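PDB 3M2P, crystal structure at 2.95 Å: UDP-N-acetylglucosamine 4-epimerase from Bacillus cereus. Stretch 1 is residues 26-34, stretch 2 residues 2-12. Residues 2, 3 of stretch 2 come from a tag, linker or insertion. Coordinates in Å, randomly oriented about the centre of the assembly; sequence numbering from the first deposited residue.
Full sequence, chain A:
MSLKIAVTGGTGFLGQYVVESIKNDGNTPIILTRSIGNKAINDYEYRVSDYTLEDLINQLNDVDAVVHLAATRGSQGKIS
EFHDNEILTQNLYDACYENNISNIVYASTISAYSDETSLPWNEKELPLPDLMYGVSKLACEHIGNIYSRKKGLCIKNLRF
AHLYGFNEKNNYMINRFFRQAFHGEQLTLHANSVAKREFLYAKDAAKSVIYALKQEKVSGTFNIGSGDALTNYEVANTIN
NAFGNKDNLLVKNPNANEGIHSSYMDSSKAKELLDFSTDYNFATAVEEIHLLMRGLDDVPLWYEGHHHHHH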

# COMPACT_ATOMS: atom_id res chain seq x y z
N GLY A 26 28.57 -10.78 -16.27
CA GLY A 26 29.44 -10.03 -17.16
C GLY A 26 29.34 -8.54 -16.95
O GLY A 26 30.20 -7.77 -17.39
N ASN A 27 28.28 -8.13 -16.26
CA ASN A 27 28.05 -6.72 -16.01
C ASN A 27 28.81 -6.17 -14.81
O ASN A 27 29.49 -6.91 -14.10
CB ASN A 27 26.55 -6.47 -15.85
CG ASN A 27 25.83 -6.51 -17.17
OD1 ASN A 27 26.13 -5.74 -18.08
ND2 ASN A 27 24.86 -7.42 -17.29
N THR A 28 28.69 -4.87 -14.61
CA THR A 28 29.43 -4.19 -13.56
C THR A 28 28.52 -3.68 -12.45
O THR A 28 27.69 -2.79 -12.68
CB THR A 28 30.19 -2.99 -14.14
OG1 THR A 28 30.87 -3.38 -15.35
CG2 THR A 28 31.19 -2.45 -13.12
N PRO A 29 28.67 -4.23 -11.24
CA PRO A 29 27.87 -3.79 -10.10
C PRO A 29 28.40 -2.47 -9.56
O PRO A 29 29.62 -2.31 -9.44
CB PRO A 29 28.10 -4.90 -9.06
CG PRO A 29 28.96 -5.93 -9.73
CD PRO A 29 29.64 -5.26 -10.86
N ILE A 30 27.51 -1.55 -9.25
CA ILE A 30 27.89 -0.32 -8.56
C ILE A 30 27.04 -0.17 -7.31
O ILE A 30 25.87 0.18 -7.38
CB ILE A 30 27.79 0.91 -9.49
CG1 ILE A 30 29.04 0.99 -10.37
CG2 ILE A 30 27.65 2.19 -8.69
CD1 ILE A 30 28.88 1.88 -11.58
N ILE A 31 27.65 -0.47 -6.16
CA ILE A 31 26.95 -0.47 -4.87
C ILE A 31 26.68 0.95 -4.39
O ILE A 31 27.62 1.71 -4.18
CB ILE A 31 27.77 -1.19 -3.77
CG1 ILE A 31 27.74 -2.71 -3.94
CG2 ILE A 31 27.24 -0.84 -2.40
CD1 ILE A 31 28.92 -3.28 -4.70
N LEU A 32 25.41 1.29 -4.22
CA LEU A 32 25.03 2.53 -3.55
C LEU A 32 24.78 2.28 -2.08
O LEU A 32 24.08 1.34 -1.71
CB LEU A 32 23.76 3.13 -4.17
CG LEU A 32 24.00 4.27 -5.16
CD1 LEU A 32 25.08 3.85 -6.13
CD2 LEU A 32 22.72 4.63 -5.89
N THR A 33 25.36 3.14 -1.24
CA THR A 33 25.22 3.02 0.20
C THR A 33 25.34 4.40 0.84
O THR A 33 25.94 5.31 0.27
CB THR A 33 26.27 2.05 0.77
OG1 THR A 33 26.17 2.01 2.20
CG2 THR A 33 27.67 2.48 0.37
N ARG A 34 24.78 4.55 2.04
CA ARG A 34 24.85 5.82 2.76
C ARG A 34 26.21 6.03 3.41
O ARG A 34 26.55 7.16 3.79
CB ARG A 34 23.75 5.92 3.81
CG ARG A 34 22.40 6.36 3.27
CD ARG A 34 21.45 6.72 4.41
NE ARG A 34 20.34 7.57 3.96
CZ ARG A 34 19.09 7.14 3.80
NH1 ARG A 34 18.77 5.86 4.04
NH2 ARG A 34 18.14 8.00 3.38
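Stretch 2, residues 2-12: SLKIAVTGGTG

Stretch 2 lies beside stretch 1 as a parallel β-strand. Residues from Lys4 to about Thr8 run along strand 28-33 with an angle of 28° between their N-to-C directions and a closest axis approach of 4.6 Å. Thr28 pairs with Lys4, Pro29 with Ile5, Ile30 with Ala6 and Ile31 with Val7.

The ladder follows the parallel rule: alternate residues of each strand offer both N and O to the neighbour. Thr28 N donates to Leu3 O (2.8 Å) and Ile5 N to Thr28 O (2.7 Å); Ile30 N then donates to Ile5 O (2.8 Å) and Val7 N to Ile30 O (2.9 Å). Leu32 N to Val7 O, at 3.2 Å, continues the series. Pro29, which has no amide hydrogen, falls at a position that asks for none on this side, and its CA instead makes a CA-H...O contact with Ile5 O at 3.5 Å. Before the ladder, the side chain of Asn27 supplies an acceptor: Leu3 N, in the tag-derived segment, donates to Asn27 OD1 at 2.7 Å, although the position of that oxygen is less certain.

Side chains alternate between faces. Thr28, Ile30 and Leu32 share one with Lys4, Ala6 and Thr8; Ile30 CD1 packs 3.6 Å from Lys4 CD, while Lys4 NZ finds its partner elsewhere in the structure. Pro29 and Ile31 share the other with Ile5 and Val7.

A type II turn starts at Val7, still in the strand, and runs to Gly10; a type I turn from Gly9 to Gly12 overlaps it, closed by Gly12 N to Gly9 O at 3.0 Å. Gly10 N makes a weak bond to Leu32 O (3.5 Å), and an ideal CB on Gly10 would lie 2.9 Å from Ile31 CG2 and 2.7 Å from Val7 O, clashing with both. Gly12 then occupies the N-cap position of a helix.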

# COMPACT_ATOMS: atom_id res chain seq x y z
N SER A 2 28.85 -3.86 -22.23
CA SER A 2 28.93 -4.20 -20.81
C SER A 2 28.27 -3.14 -19.91
O SER A 2 28.72 -1.99 -19.84
CB SER A 2 30.38 -4.45 -20.37
OG SER A 2 30.46 -4.59 -18.96
N LEU A 3 27.20 -3.55 -19.22
CA LEU A 3 26.33 -2.63 -18.48
C LEU A 3 26.80 -2.35 -17.06
O LEU A 3 27.26 -3.26 -16.36
CB LEU A 3 24.90 -3.18 -18.44
CG LEU A 3 24.19 -3.45 -19.76
CD1 LEU A 3 22.68 -3.53 -19.57
CD2 LEU A 3 24.55 -2.37 -20.77
N LYS A 4 26.69 -1.09 -16.65
CA LYS A 4 26.89 -0.69 -15.26
C LYS A 4 25.55 -0.69 -14.51
O LYS A 4 24.64 0.07 -14.86
CB LYS A 4 27.48 0.72 -15.20
CG LYS A 4 28.98 0.79 -15.34
CD LYS A 4 29.44 2.22 -15.16
CE LYS A 4 30.94 2.30 -15.01
NZ LYS A 4 31.38 3.72 -15.11
N ILE A 5 25.41 -1.54 -13.50
CA ILE A 5 24.15 -1.64 -12.78
C ILE A 5 24.27 -1.16 -11.34
O ILE A 5 25.06 -1.68 -10.57
CB ILE A 5 23.61 -3.09 -12.79
CG1 ILE A 5 23.40 -3.56 -14.24
CG2 ILE A 5 22.31 -3.18 -12.00
CD1 ILE A 5 23.18 -5.05 -14.37
N ALA A 6 23.49 -0.14 -10.99
CA ALA A 6 23.56 0.40 -9.65
C ALA A 6 22.61 -0.37 -8.75
O ALA A 6 21.46 -0.60 -9.11
CB ALA A 6 23.21 1.90 -9.64
N VAL A 7 23.11 -0.78 -7.59
CA VAL A 7 22.31 -1.51 -6.62
C VAL A 7 22.14 -0.76 -5.30
O VAL A 7 23.04 -0.77 -4.47
CB VAL A 7 22.95 -2.88 -6.33
CG1 VAL A 7 22.04 -3.72 -5.45
CG2 VAL A 7 23.26 -3.59 -7.63
N THR A 8 21.00 -0.11 -5.09
CA THR A 8 20.72 0.50 -3.78
C THR A 8 20.62 -0.57 -2.68
O THR A 8 20.22 -1.71 -2.93
CB THR A 8 19.44 1.37 -3.78
OG1 THR A 8 18.27 0.54 -3.75
CG2 THR A 8 19.42 2.28 -5.02
N GLY A 9 20.99 -0.21 -1.46
CA GLY A 9 21.10 -1.19 -0.39
C GLY A 9 22.02 -2.32 -0.83
O GLY A 9 21.81 -3.48 -0.46
N GLY A 10 23.03 -1.97 -1.62
CA GLY A 10 23.90 -2.96 -2.24
C GLY A 10 24.66 -3.79 -1.22
O GLY A 10 25.02 -4.93 -1.49
N THR A 11 24.89 -3.21 -0.05
CA THR A 11 25.66 -3.89 0.98
C THR A 11 24.81 -4.81 1.85
O THR A 11 25.33 -5.59 2.64
CB THR A 11 26.42 -2.87 1.84
OG1 THR A 11 25.54 -1.80 2.21
CG2 THR A 11 27.60 -2.31 1.07
N GLY A 12 23.49 -4.71 1.70
CA GLY A 12 22.55 -5.54 2.43
C GLY A 12 22.70 -7.03 2.17
O GLY A 12 23.59 -7.47 1.45